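Local coordinates for inorganic pyrophosphatase (Shewanella sp. AS-11, PDB 6LL8), which probably catalyses the metal-dependent hydrolysis of diphosphate to two phosphates, and here holds magnesium ions and the substrate analogue imidodiphosphate, at residues K27-E32 / Y128-P133; R112-G115 / T119-K122. All coordinates share one frame; numbering follows the deposited sequence.

Contact 1 (K27-E32 / Y128-P133)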
# COMPACT_ATOMS: atom_id res chain seq x y z
N LYS A 27 -6.94 -16.68 11.34
CA LYS A 27 -7.41 -17.90 10.66
C LYS A 27 -6.94 -19.13 11.44
O LYS A 27 -7.74 -20.04 11.68
CB LYS A 27 -6.90 -17.92 9.23
CG LYS A 27 -7.66 -16.99 8.31
CD LYS A 27 -9.09 -17.38 8.13
CE LYS A 27 -9.71 -16.80 6.89
NZ LYS A 27 -11.08 -17.27 6.71
N ASN A 28 -5.69 -19.18 11.84
CA ASN A 28 -5.22 -20.35 12.61
C ASN A 28 -6.00 -20.46 13.92
O ASN A 28 -6.30 -21.58 14.34
CB ASN A 28 -3.72 -20.30 12.80
CG ASN A 28 -2.99 -20.61 11.51
OD1 ASN A 28 -3.29 -21.61 10.86
ND2 ASN A 28 -2.03 -19.79 11.13
N GLN A 29 -6.30 -19.37 14.57
CA GLN A 29 -7.01 -19.42 15.86
C GLN A 29 -8.42 -19.97 15.67
O GLN A 29 -8.94 -20.55 16.65
CB GLN A 29 -7.06 -18.06 16.55
CG GLN A 29 -5.73 -17.60 17.11
CD GLN A 29 -5.11 -18.52 18.15
OE1 GLN A 29 -5.70 -18.69 19.22
NE2 GLN A 29 -4.10 -19.25 17.70
N ILE A 30 -9.03 -19.80 14.51
CA ILE A 30 -10.41 -20.29 14.27
C ILE A 30 -10.36 -21.63 13.53
O ILE A 30 -11.38 -22.10 13.04
CB ILE A 30 -11.31 -19.24 13.60
CG1 ILE A 30 -10.88 -18.91 12.17
CG2 ILE A 30 -11.40 -18.03 14.50
CD1 ILE A 30 -11.78 -17.94 11.42
N GLY A 31 -9.20 -22.28 13.51
CA GLY A 31 -9.12 -23.64 12.95
C GLY A 31 -9.17 -23.70 11.44
O GLY A 31 -9.60 -24.71 10.88
N GLU A 32 -8.65 -22.68 10.78
CA GLU A 32 -8.58 -22.56 9.31
C GLU A 32 -7.12 -22.38 8.94
O GLU A 32 -6.60 -21.27 8.93
CB GLU A 32 -9.43 -21.40 8.84
CG GLU A 32 -10.90 -21.61 9.13
CD GLU A 32 -11.81 -20.50 8.65
OE1 GLU A 32 -11.49 -19.87 7.65
OE2 GLU A 32 -12.86 -20.31 9.30
N TYR A 128 -15.18 -12.71 15.11
CA TYR A 128 -14.90 -14.08 15.59
C TYR A 128 -14.67 -14.14 17.10
O TYR A 128 -14.52 -15.23 17.66
CB TYR A 128 -13.69 -14.64 14.83
CG TYR A 128 -13.95 -14.94 13.38
CD1 TYR A 128 -14.76 -16.00 13.02
CD2 TYR A 128 -13.37 -14.18 12.39
CE1 TYR A 128 -14.97 -16.33 11.70
CE2 TYR A 128 -13.59 -14.48 11.06
CZ TYR A 128 -14.37 -15.56 10.71
OH TYR A 128 -14.54 -15.85 9.39
N GLN A 129 -14.59 -12.99 17.75
CA GLN A 129 -14.35 -12.90 19.21
C GLN A 129 -13.03 -13.60 19.56
O GLN A 129 -12.92 -14.29 20.58
CB GLN A 129 -15.53 -13.45 19.99
CG GLN A 129 -16.84 -12.68 19.78
CD GLN A 129 -17.95 -13.33 20.56
OE1 GLN A 129 -18.50 -14.36 20.17
NE2 GLN A 129 -18.22 -12.78 21.72
N VAL A 130 -12.01 -13.33 18.77
CA VAL A 130 -10.64 -13.82 19.02
C VAL A 130 -9.80 -12.70 19.63
O VAL A 130 -9.80 -11.55 19.13
CB VAL A 130 -10.03 -14.34 17.70
CG1 VAL A 130 -8.56 -14.63 17.84
CG2 VAL A 130 -10.79 -15.57 17.25
N LYS A 131 -9.07 -13.02 20.69
CA LYS A 131 -8.22 -12.05 21.37
C LYS A 131 -7.05 -11.68 20.46
O LYS A 131 -6.45 -12.53 19.79
CB LYS A 131 -7.67 -12.65 22.66
CG LYS A 131 -8.73 -13.01 23.68
CD LYS A 131 -9.67 -11.88 24.06
CE LYS A 131 -10.72 -12.34 25.05
NZ LYS A 131 -11.87 -13.02 24.38
N ILE A 132 -6.70 -10.40 20.46
CA ILE A 132 -5.54 -9.90 19.68
C ILE A 132 -4.36 -9.87 20.63
O ILE A 132 -4.39 -9.12 21.61
CB ILE A 132 -5.81 -8.51 19.08
CG1 ILE A 132 -7.10 -8.53 18.24
CG2 ILE A 132 -4.59 -8.10 18.26
CD1 ILE A 132 -7.49 -7.19 17.68
N PRO A 133 -3.31 -10.66 20.38
CA PRO A 133 -2.14 -10.61 21.24
C PRO A 133 -1.44 -9.25 21.12
O PRO A 133 -1.55 -8.55 20.13
CB PRO A 133 -1.19 -11.68 20.70
CG PRO A 133 -2.04 -12.55 19.79
CD PRO A 133 -3.20 -11.69 19.36
O HOH W 1 -12.53 -15.14 7.68
O HOH W 2 -14.62 -18.43 8.74

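Contact 2 (R112-G115 / T119-K122)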
# COMPACT_ATOMS: atom_id res chain seq x y z
N ARG A 112 -13.83 -2.47 2.84
CA ARG A 112 -14.46 -1.29 3.45
C ARG A 112 -13.67 -0.07 3.02
O ARG A 112 -12.44 -0.15 3.00
CB ARG A 112 -14.46 -1.37 4.97
CG ARG A 112 -15.17 -2.59 5.55
CD ARG A 112 -16.67 -2.57 5.42
NE ARG A 112 -17.19 -3.69 6.21
CZ ARG A 112 -17.30 -4.96 5.75
NH1 ARG A 112 -17.01 -5.26 4.49
NH2 ARG A 112 -17.68 -5.93 6.54
N PRO A 113 -14.32 1.06 2.76
CA PRO A 113 -13.61 2.25 2.29
C PRO A 113 -13.04 3.04 3.46
O PRO A 113 -13.37 4.20 3.68
CB PRO A 113 -14.70 2.99 1.51
CG PRO A 113 -15.93 2.67 2.28
CD PRO A 113 -15.78 1.21 2.68
N VAL A 114 -12.14 2.38 4.19
CA VAL A 114 -11.52 2.91 5.39
C VAL A 114 -10.05 3.18 5.12
O VAL A 114 -9.51 2.97 4.02
CB VAL A 114 -11.75 1.98 6.59
CG1 VAL A 114 -13.24 1.92 6.92
CG2 VAL A 114 -11.13 0.60 6.37
N GLY A 115 -9.36 3.64 6.14
CA GLY A 115 -7.96 4.05 6.01
C GLY A 115 -6.95 2.95 5.89
O GLY A 115 -5.86 3.23 5.42
N THR A 119 -7.52 -2.14 9.71
CA THR A 119 -8.77 -1.71 10.40
C THR A 119 -9.84 -2.76 10.15
O THR A 119 -10.61 -3.12 11.08
CB THR A 119 -9.17 -0.32 9.96
OG1 THR A 119 -8.09 0.54 10.32
CG2 THR A 119 -10.46 0.15 10.57
N VAL A 120 -9.94 -3.23 8.92
CA VAL A 120 -10.93 -4.27 8.57
C VAL A 120 -10.54 -5.60 9.23
O VAL A 120 -11.40 -6.32 9.73
CB VAL A 120 -11.06 -4.41 7.05
CG1 VAL A 120 -12.21 -5.37 6.73
CG2 VAL A 120 -11.28 -3.07 6.37
N ILE A 121 -9.26 -5.96 9.26
CA ILE A 121 -8.86 -7.20 9.94
C ILE A 121 -9.23 -7.11 11.41
O ILE A 121 -9.67 -8.11 11.97
CB ILE A 121 -7.37 -7.47 9.68
CG1 ILE A 121 -7.12 -7.71 8.19
CG2 ILE A 121 -6.89 -8.64 10.51
CD1 ILE A 121 -5.66 -7.74 7.79
N LYS A 122 -9.11 -5.95 12.05
CA LYS A 122 -9.54 -5.84 13.46
C LYS A 122 -11.03 -6.14 13.55
O LYS A 122 -11.45 -6.83 14.49
CB LYS A 122 -9.16 -4.46 13.99
CG LYS A 122 -9.09 -4.36 15.49
CD LYS A 122 -10.32 -4.21 16.20
CE LYS A 122 -10.04 -4.03 17.70
NZ LYS A 122 -11.32 -3.81 18.36

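Contact 1 (K27-E32 / Y128-P133)
Ile30 lays its CD1 methyl over one face of the Tyr128 ring, 3.7 Å from the centroid and 16° off the normal, a CH-pi contact displaced toward the CE1-CZ rim. The other branch of the isoleucine, CG2, meets Val130 CG2 at 3.7 Å. With chi1 at 67°, CG1 sits between the backbone N and the carbonyl carbon, and the extended chi2 carries CD1 out over the ring. Val130 also turns CG1 toward Gln29, reaching its CB at 4.0 Å. Both segments leave a helix in the same way: a Schellman motif, with positive-phi Gly31 as C-prime residue after helix 14-29 and Gln129 after helix 117-128. Beyond the apolar patch, Tyr128 OH is joined by one water to Lys27 NZ and by a second to Glu32 OE2. Those two charges form a salt bridge, Lys27 NZ to Glu32 OE1 at 2.8 Å, on the syn side but 30° out of the carboxylate plane. A leucine in place of Tyr128 would probably leave both waters without their shared phenolic partner and Ile30 CD1 without a flat surface beneath it. Leu26 of helix 14-29 packs against both Tyr128 and Val130.

Contact 2 (R112-G115 / T119-K122)
Val114 and Val120 meet methyl to methyl, CG2 against CG2 at 3.7 Å, their side chains slanting across each other. Each valine makes its closest approach with CG2. In the loop residue, chi1 of -64° puts Val114 CG1 beside the backbone N and leaves CG2 between N and the carbonyl carbon. In Val120 it is the methyl beside the backbone N, because CG1 takes the position opposite that N (chi1 -173°) and CG2 is left to face the loop. Val120 CG2 also meets Arg112 CB at 3.9 Å, the arginine chain running about perpendicular to the valine. Arg112 is modelled in two conformations, so its share of the contact is less certain than that of the valines. Val114 CG2 also lies 4.2 Å from Thr119 CB, a looser touch that brings the methyl beside the residue preceding Val120 in the helix.

An inverse gamma turn centred on Pro113 links the two loop residues that meet Val120, with a weak 2.8 Å bond from Val114 N to Arg112 O. Asp160 takes Thr119 OG1 on OD1 and Gly115 N on OD2, tying loop and helix to helix 158-171. Val114 O is hydrogen-bonded to His95 ND1, so this carbonyl is a second-shell group that positions a magnesium ligand. The loop joins the edge strand 108-111 of the parallel sheet to helix 117-128. Arg112 keeps backbone bonds to Asp94, at the end of strand 88-94, and Val120 packs down on Val93 of that strand, while Ile144 of helix 134-147 lies against Thr119.

Helix 117-128 ties the two contacts together: contact 2 uses its first turn, and contact 1 forms where it ends. Their centres are about 17 Å apart, yet they touch directly, Ile132 CD1 packing 3.9 Å from Lys122 CG. Contact 1 is the outer of the two, at the surface, its centre about 25 Å from that of the chain and away from the metal and ligand sites. Contact 2 is buried, its centre about 13 Å from that of the chain, with the side chain of Val114 about 4 Å from that of His95 and about 9 Å from a magnesium ion and from imidodiphosphate. The helix therefore runs from the edge of the active site to the surface of the DHH-family region.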